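Local coordinates for oligopeptide ABC transporter, periplasmic oligopeptide-binding protein, putative (Thermotoga maritima MSB8, PDB 5IPW), which probably binds oligopeptides in the periplasm as the solute-binding component of an ABC-type peptide transporter, at residues R327-I332 against S597-K602; W63-K68 against I297-R302; P52-G57 against F605-E610; S389-S394 against D495-P500. All blocks are in the same frame, centred on the assembly; numbering follows the deposited sequence.

Interaction 1 (R327-I332 against S597-K602); sequences RVLKWI and SPAIAK
S597 meets W331 just ahead of an antiparallel beta ladder, in which strands 326-333 and 599-602 run as the two inner strands of a mixed four-stranded sheet. The N of S597 donates to W331 O over 2.6 Å, while its OG bonds to W301 NE1 and G305 O. P598 lies beside V328 and points the same way, with CB 4.0 Å from V328 CG1. A599 forms a hydrogen-bonded pair with L329. Its methyl CB sits over one face of the W331 indole, a CH-pi contact 4.0 Å from the centroid of the six-membered ring. The indole NE1 is bonded to P609 O. I600 and V328 form the non-hydrogen-bonded pair, on the sheet face that helix 311-324 covers at V328. A601 pairs with R327 through two backbone bonds, and its CB lies over a face of the R327 guanidinium. R327 CG lies between its backbone N and carbonyl carbon (chi1 65°), and the chain is extended from there to NE. R327 NH2 bonds to F605 O. An alanine in place of R327 would probably leave K602 O and F605 O without the NH1 and NH2 donors. R327 NH1 reaches K602 O at 2.6 Å, in the guanidinium plane but well above the carbonyl plane.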
loop_
_atom_site.group_PDB
_atom_site.type_symbol
_atom_site.label_atom_id
_atom_site.label_comp_id
_atom_site.label_asym_id
_atom_site.label_seq_id
_atom_site.Cartn_x
_atom_site.Cartn_y
_atom_site.Cartn_z
ATOM N N ARG A 327 0.255 2.390 24.927
ATOM C CA ARG A 327 -0.651 1.323 24.528
ATOM C C ARG A 327 -0.177 0.735 23.216
ATOM O O ARG A 327 0.507 1.402 22.443
ATOM C CB ARG A 327 -2.095 1.836 24.409
ATOM C CG ARG A 327 -2.342 2.866 23.317
ATOM C CD ARG A 327 -3.615 3.654 23.606
ATOM N NE ARG A 327 -3.905 4.690 22.615
ATOM C CZ ARG A 327 -3.223 5.823 22.486
ATOM N NH1 ARG A 327 -2.178 6.076 23.268
ATOM N NH2 ARG A 327 -3.576 6.707 21.560
ATOM N N VAL A 328 -0.522 -0.527 22.993
ATOM C CA VAL A 328 -0.156 -1.230 21.778
ATOM C C VAL A 328 -1.365 -1.257 20.862
ATOM O O VAL A 328 -2.427 -1.772 21.226
ATOM C CB VAL A 328 0.295 -2.674 22.069
ATOM C CG1 VAL A 328 0.485 -3.455 20.778
ATOM C CG2 VAL A 328 1.591 -2.671 22.867
ATOM N N LEU A 329 -1.192 -0.712 19.666
ATOM C CA LEU A 329 -2.270 -0.637 18.700
ATOM C C LEU A 329 -2.224 -1.874 17.815
ATOM O O LEU A 329 -1.191 -2.182 17.208
ATOM C CB LEU A 329 -2.164 0.657 17.885
ATOM C CG LEU A 329 -2.226 1.907 18.770
ATOM C CD1 LEU A 329 -1.689 3.123 18.045
ATOM C CD2 LEU A 329 -3.641 2.159 19.253
ATOM N N LYS A 330 -3.354 -2.575 17.756
ATOM C CA LYS A 330 -3.455 -3.851 17.055
ATOM C C LYS A 330 -3.704 -3.640 15.569
ATOM O O LYS A 330 -4.706 -4.105 15.025
ATOM C CB LYS A 330 -4.580 -4.717 17.658
ATOM C CG LYS A 330 -4.141 -5.660 18.766
ATOM C CD LYS A 330 -4.122 -4.994 20.130
ATOM C CE LYS A 330 -3.475 -5.896 21.174
ATOM N NZ LYS A 330 -3.234 -5.163 22.449
ATOM N N TRP A 331 -2.789 -2.945 14.907
ATOM C CA TRP A 331 -2.882 -2.779 13.457
ATOM C C TRP A 331 -2.429 -4.066 12.778
ATOM O O TRP A 331 -1.587 -4.792 13.308
ATOM C CB TRP A 331 -2.022 -1.611 12.971
ATOM C CG TRP A 331 -2.403 -0.275 13.533
ATOM C CD1 TRP A 331 -3.463 0.014 14.348
ATOM C CD2 TRP A 331 -1.743 0.961 13.287
ATOM N NE1 TRP A 331 -3.487 1.354 14.631
ATOM C CE2 TRP A 331 -2.439 1.954 13.990
ATOM C CE3 TRP A 331 -0.625 1.325 12.541
ATOM C CZ2 TRP A 331 -2.046 3.281 13.977
ATOM C CZ3 TRP A 331 -0.240 2.645 12.531
ATOM C CH2 TRP A 331 -0.951 3.606 13.237
ATOM N N ILE A 332 -2.976 -4.329 11.596
ATOM C CA ILE A 332 -2.676 -5.548 10.851
ATOM C C ILE A 332 -1.914 -5.260 9.555
ATOM O O ILE A 332 -1.981 -4.153 9.017
ATOM C CB ILE A 332 -3.961 -6.342 10.533
ATOM C CG1 ILE A 332 -4.898 -5.546 9.605
ATOM C CG2 ILE A 332 -4.668 -6.737 11.828
ATOM C CD1 ILE A 332 -6.055 -6.359 9.046
ATOM N N SER A 597 0.601 -6.214 12.869
ATOM C CA SER A 597 1.668 -5.266 12.545
ATOM C C SER A 597 1.508 -4.082 13.486
ATOM O O SER A 597 1.030 -3.023 13.083
ATOM C CB SER A 597 1.559 -4.814 11.084
ATOM O OG SER A 597 2.652 -3.985 10.725
ATOM N N PRO A 598 1.893 -4.265 14.753
ATOM C CA PRO A 598 1.483 -3.343 15.795
ATOM C C PRO A 598 2.268 -2.044 15.844
ATOM O O PRO A 598 3.395 -1.957 15.357
ATOM C CB PRO A 598 1.729 -4.142 17.073
ATOM C CG PRO A 598 2.902 -4.984 16.735
ATOM C CD PRO A 598 2.703 -5.369 15.294
ATOM N N ALA A 599 1.645 -1.046 16.449
ATOM C CA ALA A 599 2.267 0.239 16.679
ATOM C C ALA A 599 2.110 0.532 18.147
ATOM O O ALA A 599 1.371 -0.161 18.851
ATOM C CB ALA A 599 1.572 1.315 15.861
ATOM N N ILE A 600 2.800 1.557 18.616
ATOM C CA ILE A 600 2.587 2.025 19.969
ATOM C C ILE A 600 2.358 3.517 19.964
ATOM O O ILE A 600 2.822 4.225 19.072
ATOM C CB ILE A 600 3.748 1.658 20.923
ATOM C CG1 ILE A 600 5.016 2.463 20.620
ATOM C CG2 ILE A 600 4.036 0.166 20.846
ATOM C CD1 ILE A 600 6.090 2.308 21.683
ATOM N N ALA A 601 1.613 3.966 20.963
ATOM C CA ALA A 601 1.377 5.369 21.190
ATOM C C ALA A 601 1.326 5.579 22.686
ATOM O O ALA A 601 0.640 4.863 23.384
ATOM C CB ALA A 601 0.061 5.787 20.557
ATOM N N LYS A 602 2.060 6.559 23.177
ATOM C CA LYS A 602 1.946 6.945 24.562
ATOM C C LYS A 602 0.494 7.254 24.893
ATOM O O LYS A 602 -0.280 7.649 24.026
ATOM C CB LYS A 602 2.811 8.172 24.850
ATOM C CG LYS A 602 4.304 7.888 24.790
ATOM C CD LYS A 602 4.810 7.187 26.035
ATOM C CE LYS A 602 4.991 8.168 27.176
ATOM N NZ LYS A 602 5.738 7.510 28.279
#

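Interaction 2 (W63-K68 against I297-R302); sequences WRRVWK and IDMQWR
R64 and D298 face each other as a side-on salt bridge. The arginine uses NE and NH2, one to each carboxylate oxygen, with NH2 2.9 Å from OD1 and NE 3.0 Å from OD2. Both oxygens lie close to the guanidinium plane, yet both are met from above the carboxylate plane, and the two planes are 46° apart. The chain of R64 bends at chi3 (-64°), which turns NE back toward D298. OD2 also accepts the backbone N of R64, on its anti side. The backbone N of D298 returns a bond to R64 O.

W63 lies alongside M299, pointing the same way. Its NE1 donates to M299 O at 2.9 Å, in the ring plane and on a carbonyl lone pair. Next to NE1, CZ2 of the indole packs on M299 CG at 3.5 Å. R65 places CD over one face of this indole. Its guanidinium is stacked on the amide of Q300, the planes 25° apart, with Q300 CG over one guanidinium face. R65 NE gives M299 O a second, weak bond.

Q300 crosses V66 at about a right angle. Its amide reads the V66 backbone twice: OE1 accepts from V66 N at 3.0 Å, and NE2 donates to V66 O. V66 CG2 meets I297 CD1 at 3.7 Å.

Strand 62-67 is an outermost strand of its sheet, as 299-300 is of another. Here side chains do much of the joining of the two edges: carboxylate, amide and indole satisfy backbone groups, and the charge of the buried D298 is probably balanced by R64 within the contact.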
loop_
_atom_site.group_PDB
_atom_site.type_symbol
_atom_site.label_atom_id
_atom_site.label_comp_id
_atom_site.label_asym_id
_atom_site.label_seq_id
_atom_site.Cartn_x
_atom_site.Cartn_y
_atom_site.Cartn_z
ATOM N N TRP A 63 7.227 15.354 19.218
ATOM C CA TRP A 63 6.903 13.969 18.993
ATOM C C TRP A 63 8.216 13.214 18.790
ATOM O O TRP A 63 8.893 13.382 17.765
ATOM C CB TRP A 63 5.971 13.892 17.769
ATOM C CG TRP A 63 5.659 12.551 17.193
ATOM C CD1 TRP A 63 5.984 11.316 17.688
ATOM C CD2 TRP A 63 4.910 12.319 16.003
ATOM N NE1 TRP A 63 5.498 10.324 16.853
ATOM C CE2 TRP A 63 4.830 10.920 15.818
ATOM C CE3 TRP A 63 4.292 13.163 15.072
ATOM C CZ2 TRP A 63 4.163 10.354 14.737
ATOM C CZ3 TRP A 63 3.640 12.602 14.003
ATOM C CH2 TRP A 63 3.576 11.208 13.840
ATOM N N ARG A 64 8.559 12.386 19.776
ATOM C CA ARG A 64 9.801 11.626 19.769
ATOM C C ARG A 64 9.655 10.319 19.026
ATOM O O ARG A 64 8.809 9.492 19.369
ATOM C CB ARG A 64 10.256 11.334 21.199
ATOM C CG ARG A 64 10.503 12.589 22.031
ATOM C CD ARG A 64 10.708 12.253 23.495
ATOM N NE ARG A 64 9.500 11.669 24.070
ATOM C CZ ARG A 64 9.444 10.994 25.213
ATOM N NH1 ARG A 64 10.534 10.802 25.956
ATOM N NH2 ARG A 64 8.279 10.506 25.622
ATOM N N ARG A 65 10.490 10.143 18.004
ATOM C CA ARG A 65 10.604 8.874 17.301
ATOM C C ARG A 65 12.073 8.477 17.194
ATOM O O ARG A 65 12.968 9.199 17.651
ATOM C CB ARG A 65 10.028 8.990 15.892
ATOM C CG ARG A 65 8.609 9.514 15.789
ATOM C CD ARG A 65 8.157 9.526 14.327
ATOM N NE ARG A 65 7.189 8.471 14.032
ATOM C CZ ARG A 65 7.275 7.575 13.049
ATOM N NH1 ARG A 65 8.295 7.564 12.207
ATOM N NH2 ARG A 65 6.308 6.674 12.897
ATOM N N VAL A 66 12.316 7.335 16.565
ATOM C CA VAL A 66 13.670 6.891 16.264
ATOM C C VAL A 66 13.758 6.404 14.819
ATOM O O VAL A 66 12.819 5.792 14.309
ATOM C CB VAL A 66 14.133 5.761 17.225
ATOM C CG1 VAL A 66 14.170 6.262 18.657
ATOM C CG2 VAL A 66 13.239 4.538 17.130
ATOM N N TRP A 67 14.891 6.669 14.171
ATOM C CA TRP A 67 15.148 6.138 12.821
ATOM C C TRP A 67 16.599 5.670 12.614
ATOM O O TRP A 67 17.483 5.911 13.446
ATOM C CB TRP A 67 14.752 7.170 11.758
ATOM C CG TRP A 67 15.738 8.287 11.524
ATOM C CD1 TRP A 67 16.584 8.858 12.432
ATOM C CD2 TRP A 67 15.941 8.990 10.294
ATOM N NE1 TRP A 67 17.311 9.862 11.840
ATOM C CE2 TRP A 67 16.934 9.964 10.526
ATOM C CE3 TRP A 67 15.379 8.888 9.015
ATOM C CZ2 TRP A 67 17.382 10.830 9.527
ATOM C CZ3 TRP A 67 15.825 9.747 8.020
ATOM C CH2 TRP A 67 16.819 10.705 8.283
ATOM N N LYS A 68 16.821 5.013 11.479
ATOM C CA LYS A 68 18.131 4.467 11.108
ATOM C C LYS A 68 18.939 5.393 10.178
ATOM O O LYS A 68 19.709 4.920 9.339
ATOM C CB LYS A 68 17.931 3.099 10.451
ATOM C CG LYS A 68 17.394 2.053 11.413
ATOM C CD LYS A 68 17.065 0.752 10.705
ATOM C CE LYS A 68 16.679 -0.321 11.707
ATOM N NZ LYS A 68 16.159 -1.531 11.025
ATOM N N ILE A 297 9.422 6.469 23.132
ATOM C CA ILE A 297 8.850 6.754 21.825
ATOM C C ILE A 297 7.383 7.160 21.999
ATOM O O ILE A 297 6.587 6.413 22.566
ATOM C CB ILE A 297 8.939 5.528 20.904
ATOM C CG1 ILE A 297 10.402 5.101 20.747
ATOM C CG2 ILE A 297 8.291 5.837 19.555
ATOM C CD1 ILE A 297 10.632 3.997 19.736
ATOM N N ASP A 298 7.040 8.345 21.505
ATOM C CA ASP A 298 5.706 8.913 21.688
ATOM C C ASP A 298 4.659 8.238 20.814
ATOM O O ASP A 298 3.534 8.002 21.256
ATOM C CB ASP A 298 5.740 10.408 21.424
ATOM C CG ASP A 298 6.394 11.174 22.549
ATOM O OD1 ASP A 298 6.085 10.862 23.722
ATOM O OD2 ASP A 298 7.193 12.099 22.263
ATOM N N MET A 299 5.033 7.926 19.581
ATOM C CA MET A 299 4.221 7.076 18.719
ATOM C C MET A 299 5.041 6.639 17.516
ATOM O O MET A 299 5.712 7.455 16.876
ATOM C CB MET A 299 2.916 7.791 18.292
ATOM C CG MET A 299 2.644 7.888 16.789
ATOM S SD MET A 299 2.159 6.379 15.975
ATOM C CE MET A 299 2.827 6.672 14.372
ATOM N N GLN A 300 4.981 5.352 17.205
ATOM C CA GLN A 300 5.683 4.836 16.046
ATOM C C GLN A 300 5.159 3.472 15.681
ATOM O O GLN A 300 4.735 2.697 16.533
ATOM C CB GLN A 300 7.191 4.758 16.300
ATOM C CG GLN A 300 8.005 4.458 15.051
ATOM C CD GLN A 300 9.490 4.777 15.200
ATOM O OE1 GLN A 300 9.881 5.666 15.954
ATOM N NE2 GLN A 300 10.322 4.054 14.460
ATOM N N TRP A 301 5.171 3.207 14.388
ATOM C CA TRP A 301 4.828 1.906 13.851
ATOM C C TRP A 301 5.998 1.331 13.068
ATOM O O TRP A 301 6.211 0.115 13.063
ATOM C CB TRP A 301 3.618 2.036 12.926
ATOM C CG TRP A 301 3.345 0.816 12.108
ATOM C CD1 TRP A 301 2.730 -0.321 12.521
ATOM C CD2 TRP A 301 3.673 0.620 10.732
ATOM N NE1 TRP A 301 2.652 -1.223 11.485
ATOM C CE2 TRP A 301 3.229 -0.672 10.376
ATOM C CE3 TRP A 301 4.298 1.416 9.761
ATOM C CZ2 TRP A 301 3.390 -1.195 9.092
ATOM C CZ3 TRP A 301 4.456 0.898 8.476
ATOM C CH2 TRP A 301 4.004 -0.398 8.154
ATOM N N ARG A 302 6.764 2.206 12.422
ATOM C CA ARG A 302 7.637 1.794 11.342
ATOM C C ARG A 302 8.455 0.539 11.667
ATOM O O ARG A 302 8.271 -0.511 11.033
ATOM C CB ARG A 302 8.549 2.936 10.917
ATOM C CG ARG A 302 9.345 2.604 9.672
ATOM C CD ARG A 302 9.920 3.852 9.041
ATOM N NE ARG A 302 10.821 3.545 7.931
ATOM C CZ ARG A 302 10.439 3.106 6.734
ATOM N NH1 ARG A 302 9.164 2.891 6.464
ATOM N NH2 ARG A 302 11.344 2.871 5.795
#

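Interaction 3 (P52-G57 against F605-E610); sequences PVEKVG and FRNVPE
N607 fills the tight part of this contact, where its amide meets the backbone of E54 and K55. OD1 accepts two N-H groups. K55 N approaches at 2.9 Å, in the carbonyl plane, and E54 N at 3.0 Å, from above that plane. ND2 donates to K55 O at 3.0 Å and also to Q628 O, so the amide is fixed at both ends. CG of N607 lies anti to its carbonyl carbon (chi1 -82°), beside the backbone N. Next to it V53 crosses P609 at about a right angle, CG2 to CG 4.1 Å.

The other side is looser and more exposed. The extended chain of E54 brings its carboxylate to R606, OE1 to NH1 3.0 Å, in a salt bridge with carboxylate and guanidinium planes 82° apart. OE2 takes the backbone N of N607 at 3.2 Å. A water donates to the same OE2 and to V608 O, bridging the two segments.

The contact ties the loop between strands 48-51 and 62-67 to the chain leaving strand 605-606. That short strand pairs with 630-631, whose F630 packs on K55, R606 and N607. Further along the segment, V608 touches L329 and W331 of strand 326-333.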
loop_
_atom_site.group_PDB
_atom_site.type_symbol
_atom_site.label_atom_id
_atom_site.label_comp_id
_atom_site.label_asym_id
_atom_site.label_seq_id
_atom_site.Cartn_x
_atom_site.Cartn_y
_atom_site.Cartn_z
ATOM N N PRO A 52 -11.100 15.124 13.461
ATOM C CA PRO A 52 -10.234 14.288 14.257
ATOM C C PRO A 52 -10.655 12.834 14.318
ATOM O O PRO A 52 -11.839 12.527 14.289
ATOM C CB PRO A 52 -10.343 14.896 15.648
ATOM C CG PRO A 52 -10.627 16.327 15.407
ATOM C CD PRO A 52 -11.405 16.399 14.128
ATOM N N VAL A 53 -9.668 11.953 14.426
ATOM C CA VAL A 53 -9.919 10.546 14.659
ATOM C C VAL A 53 -10.645 10.343 15.977
ATOM O O VAL A 53 -11.481 9.460 16.087
ATOM C CB VAL A 53 -8.605 9.735 14.663
ATOM C CG1 VAL A 53 -8.810 8.354 15.265
ATOM C CG2 VAL A 53 -8.061 9.622 13.250
ATOM N N GLU A 54 -10.325 11.160 16.972
ATOM C CA GLU A 54 -10.764 10.904 18.333
ATOM C C GLU A 54 -11.406 12.128 18.946
ATOM O O GLU A 54 -12.504 12.055 19.493
ATOM C CB GLU A 54 -9.554 10.481 19.160
ATOM C CG GLU A 54 -9.866 9.838 20.492
ATOM C CD GLU A 54 -8.608 9.573 21.296
ATOM O OE1 GLU A 54 -8.667 9.688 22.544
ATOM O OE2 GLU A 54 -7.560 9.267 20.679
ATOM N N LYS A 55 -10.707 13.250 18.886
ATOM C CA LYS A 55 -11.232 14.479 19.422
ATOM C C LYS A 55 -10.427 15.659 18.936
ATOM O O LYS A 55 -9.349 15.499 18.370
ATOM C CB LYS A 55 -11.226 14.441 20.947
ATOM C CG LYS A 55 -9.849 14.262 21.560
ATOM C CD LYS A 55 -9.930 13.987 23.057
ATOM C CE LYS A 55 -10.199 15.259 23.833
ATOM N NZ LYS A 55 -10.256 15.007 25.295
ATOM N N VAL A 56 -10.960 16.849 19.172
ATOM C CA VAL A 56 -10.280 18.069 18.793
ATOM C C VAL A 56 -9.015 18.175 19.634
ATOM O O VAL A 56 -9.058 18.009 20.846
ATOM C CB VAL A 56 -11.190 19.300 18.980
ATOM C CG1 VAL A 56 -10.436 20.601 18.708
ATOM C CG2 VAL A 56 -12.392 19.201 18.047
ATOM N N GLY A 57 -7.895 18.449 18.980
ATOM C CA GLY A 57 -6.585 18.398 19.627
ATOM C C GLY A 57 -6.103 19.705 20.222
ATOM O O GLY A 57 -6.762 20.729 20.110
ATOM N N PHE A 605 -0.678 10.580 23.811
ATOM C CA PHE A 605 -0.520 10.810 22.390
ATOM C C PHE A 605 -1.792 10.329 21.698
ATOM O O PHE A 605 -2.092 9.132 21.685
ATOM C CB PHE A 605 0.700 10.066 21.856
ATOM C CG PHE A 605 1.147 10.548 20.511
ATOM C CD1 PHE A 605 0.566 10.054 19.358
ATOM C CD2 PHE A 605 2.133 11.519 20.403
ATOM C CE1 PHE A 605 0.970 10.508 18.116
ATOM C CE2 PHE A 605 2.549 11.973 19.168
ATOM C CZ PHE A 605 1.967 11.464 18.020
ATOM N N ARG A 606 -2.526 11.269 21.114
ATOM C CA ARG A 606 -3.924 11.052 20.781
ATOM C C ARG A 606 -4.234 11.215 19.308
ATOM O O ARG A 606 -3.356 11.564 18.521
ATOM C CB ARG A 606 -4.771 12.002 21.624
ATOM C CG ARG A 606 -4.849 11.579 23.079
ATOM C CD ARG A 606 -5.698 10.327 23.202
ATOM N NE ARG A 606 -5.083 9.316 24.042
ATOM C CZ ARG A 606 -5.569 8.089 24.229
ATOM N NH1 ARG A 606 -6.686 7.694 23.629
ATOM N NH2 ARG A 606 -4.927 7.246 25.032
ATOM N N ASN A 607 -5.494 10.943 18.951
ATOM C CA ASN A 607 -5.982 10.962 17.563
ATOM C C ASN A 607 -5.308 9.898 16.698
ATOM O O ASN A 607 -5.220 10.043 15.477
ATOM C CB ASN A 607 -5.847 12.364 16.923
ATOM C CG ASN A 607 -6.996 13.307 17.289
ATOM O OD1 ASN A 607 -8.031 12.900 17.796
ATOM N ND2 ASN A 607 -6.806 14.579 17.015
ATOM N N VAL A 608 -4.846 8.824 17.337
ATOM C CA VAL A 608 -4.269 7.683 16.629
ATOM C C VAL A 608 -5.336 6.594 16.567
ATOM O O VAL A 608 -5.858 6.201 17.605
ATOM C CB VAL A 608 -3.023 7.116 17.346
ATOM C CG1 VAL A 608 -2.361 6.047 16.498
ATOM C CG2 VAL A 608 -2.011 8.220 17.643
ATOM N N PRO A 609 -5.660 6.102 15.354
ATOM C CA PRO A 609 -6.698 5.076 15.196
ATOM C C PRO A 609 -6.381 3.763 15.900
ATOM O O PRO A 609 -5.259 3.275 15.816
ATOM C CB PRO A 609 -6.755 4.836 13.678
ATOM C CG PRO A 609 -6.073 5.988 13.064
ATOM C CD PRO A 609 -5.098 6.522 14.062
ATOM N N GLU A 610 -7.387 3.195 16.553
ATOM C CA GLU A 610 -7.251 1.924 17.250
ATOM C C GLU A 610 -6.902 0.812 16.271
ATOM O O GLU A 610 -5.942 0.067 16.472
ATOM C CB GLU A 610 -8.554 1.592 17.975
ATOM C CG GLU A 610 -8.407 0.569 19.084
ATOM C CD GLU A 610 -9.728 0.222 19.759
ATOM O OE1 GLU A 610 -9.905 -0.955 20.137
ATOM O OE2 GLU A 610 -10.590 1.114 19.916
HETATM O O HOH W 1 -5.642 7.779 19.659
#

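Interaction 4 (S389-S394 against D495-P500); sequences SLVSGS and DRAAQP
V391 and A497 make the one direct hydrogen bond between these two loops. V391 N donates to A497 O at 3.0 Å, with an angle of 152° at the hydrogen. The same oxygen receives a CA-H...O contact from L390, whose CA is 3.3 Å away.

Apolar contacts flank this bond. L390 crosses P500 at about a right angle, and its CD2 comes to 3.5 Å from P500 CG. CD2 also touches A497 CB. V391 reaches A497 CB with CG1 and A498 CB with CG2. S394 CB lies 4.0 Å from A498 CB.

The polar part centres on S394. Its OG sits between the backbone N and the carbonyl carbon (chi1 75°) and donates back to V391 O at 2.9 Å, nearly along the C=O axis. A water donates to S394 OG at 2.7 Å and to A498 O at 3.0 Å, so it bridges the loops. An alanine here would probably leave V391 O without this donor and the water without its acceptor on this loop. The turn before S394 passes through G393, whose backbone angles call for glycine.

Helix 568-584 covers the apolar end, with T579 against L390 and M575 against P500. This is loop-to-loop packing in a family 5 solute-binding protein: the segment after strand 489-494 meets the one between helices 371-379 and 399-403, through a backbone bond, apolar side chains and a bridging water.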
loop_
_atom_site.group_PDB
_atom_site.type_symbol
_atom_site.label_atom_id
_atom_site.label_comp_id
_atom_site.label_asym_id
_atom_site.label_seq_id
_atom_site.Cartn_x
_atom_site.Cartn_y
_atom_site.Cartn_z
ATOM N N SER A 389 -7.572 -14.404 0.910
ATOM C CA SER A 389 -8.188 -13.402 0.066
ATOM C C SER A 389 -8.065 -12.018 0.686
ATOM O O SER A 389 -7.350 -11.840 1.671
ATOM C CB SER A 389 -9.659 -13.771 -0.145
ATOM O OG SER A 389 -10.363 -13.918 1.077
ATOM N N LEU A 390 -8.769 -11.048 0.106
ATOM C CA LEU A 390 -8.676 -9.661 0.541
ATOM C C LEU A 390 -9.016 -9.552 2.021
ATOM O O LEU A 390 -10.038 -10.073 2.470
ATOM C CB LEU A 390 -9.571 -8.759 -0.318
ATOM C CG LEU A 390 -9.308 -8.837 -1.838
ATOM C CD1 LEU A 390 -10.212 -7.909 -2.636
ATOM C CD2 LEU A 390 -7.849 -8.549 -2.162
ATOM N N VAL A 391 -8.118 -8.907 2.764
ATOM C CA VAL A 391 -8.204 -8.816 4.223
ATOM C C VAL A 391 -9.349 -7.917 4.674
ATOM O O VAL A 391 -9.802 -7.057 3.917
ATOM C CB VAL A 391 -6.895 -8.280 4.853
ATOM C CG1 VAL A 391 -5.724 -9.191 4.525
ATOM C CG2 VAL A 391 -6.610 -6.844 4.420
ATOM N N SER A 392 -9.803 -8.116 5.912
ATOM C CA SER A 392 -10.831 -7.258 6.509
ATOM C C SER A 392 -10.337 -5.815 6.630
ATOM O O SER A 392 -9.177 -5.563 6.977
ATOM C CB SER A 392 -11.279 -7.804 7.869
ATOM O OG SER A 392 -10.175 -8.182 8.664
ATOM N N GLY A 393 -11.229 -4.878 6.316
ATOM C CA GLY A 393 -10.917 -3.453 6.348
ATOM C C GLY A 393 -10.337 -2.948 5.040
ATOM O O GLY A 393 -9.439 -2.103 5.038
ATOM N N SER A 394 -10.863 -3.454 3.926
ATOM C CA SER A 394 -10.368 -3.087 2.608
ATOM C C SER A 394 -11.540 -2.927 1.656
ATOM O O SER A 394 -12.511 -3.669 1.750
ATOM C CB SER A 394 -9.396 -4.146 2.090
ATOM O OG SER A 394 -10.070 -5.316 1.666
ATOM N N ASP A 495 0.565 -10.960 0.139
ATOM C CA ASP A 495 0.523 -9.564 0.587
ATOM C C ASP A 495 -0.232 -8.697 -0.413
ATOM O O ASP A 495 -0.741 -9.197 -1.410
ATOM C CB ASP A 495 1.937 -9.023 0.856
ATOM C CG ASP A 495 2.891 -9.243 -0.309
ATOM O OD1 ASP A 495 2.439 -9.667 -1.397
ATOM O OD2 ASP A 495 4.104 -9.010 -0.126
ATOM N N ARG A 496 -0.332 -7.405 -0.120
ATOM C CA ARG A 496 -1.040 -6.458 -0.974
ATOM C C ARG A 496 -2.460 -6.923 -1.252
ATOM O O ARG A 496 -2.905 -6.951 -2.398
ATOM C CB ARG A 496 -0.278 -6.228 -2.282
ATOM C CG ARG A 496 1.168 -5.816 -2.066
ATOM C CD ARG A 496 1.853 -5.442 -3.367
ATOM N NE ARG A 496 3.294 -5.706 -3.310
ATOM C CZ ARG A 496 3.877 -6.870 -3.611
ATOM N NH1 ARG A 496 3.160 -7.924 -4.003
ATOM N NH2 ARG A 496 5.199 -6.981 -3.522
ATOM N N ALA A 497 -3.166 -7.274 -0.182
ATOM C CA ALA A 497 -4.540 -7.751 -0.270
ATOM C C ALA A 497 -5.535 -6.768 0.362
ATOM O O ALA A 497 -6.558 -7.178 0.906
ATOM C CB ALA A 497 -4.646 -9.117 0.391
ATOM N N ALA A 498 -5.220 -5.474 0.296
ATOM C CA ALA A 498 -6.156 -4.418 0.677
ATOM C C ALA A 498 -6.562 -3.657 -0.575
ATOM O O ALA A 498 -7.739 -3.622 -0.937
ATOM C CB ALA A 498 -5.523 -3.479 1.687
ATOM N N GLN A 499 -5.576 -3.055 -1.235
ATOM C CA GLN A 499 -5.796 -2.373 -2.498
ATOM C C GLN A 499 -5.036 -3.129 -3.583
ATOM O O GLN A 499 -3.883 -2.809 -3.885
ATOM C CB GLN A 499 -5.342 -0.917 -2.412
ATOM C CG GLN A 499 -5.580 -0.125 -3.687
ATOM C CD GLN A 499 -6.981 -0.307 -4.220
ATOM O OE1 GLN A 499 -7.234 -1.191 -5.032
ATOM N NE2 GLN A 499 -7.909 0.505 -3.739
ATOM N N PRO A 500 -5.681 -4.151 -4.168
ATOM C CA PRO A 500 -5.031 -5.000 -5.162
ATOM C C PRO A 500 -4.688 -4.280 -6.451
ATOM O O PRO A 500 -3.700 -4.620 -7.072
ATOM C CB PRO A 500 -6.084 -6.075 -5.463
ATOM C CG PRO A 500 -7.128 -5.930 -4.419
ATOM C CD PRO A 500 -7.103 -4.497 -4.025
HETATM O O HOH W 2 -10.531 -4.786 -0.922
#

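In the fold
From the N terminus, the loop at 52-57 comes first, and its partner at 605-610 lies near the C terminus. Interaction 3 therefore closes the longest loop and encloses the other three. Interaction 2 joins strand 62-67 to 297-302 and closes before interaction 1 opens at 327-332. Interaction 1 closes at 597-602 and encloses interaction 4, which joins two loops at 389-394 and 495-500. None of them cross. Strands 299-300 and 599-602 are neighbours in one sheet, so interactions 1 and 2 share it. Interaction 3 touches both, partly through F605. Interaction 4 lies about 19 Å from interaction 1, centre to centre, touching it through I332 and S392.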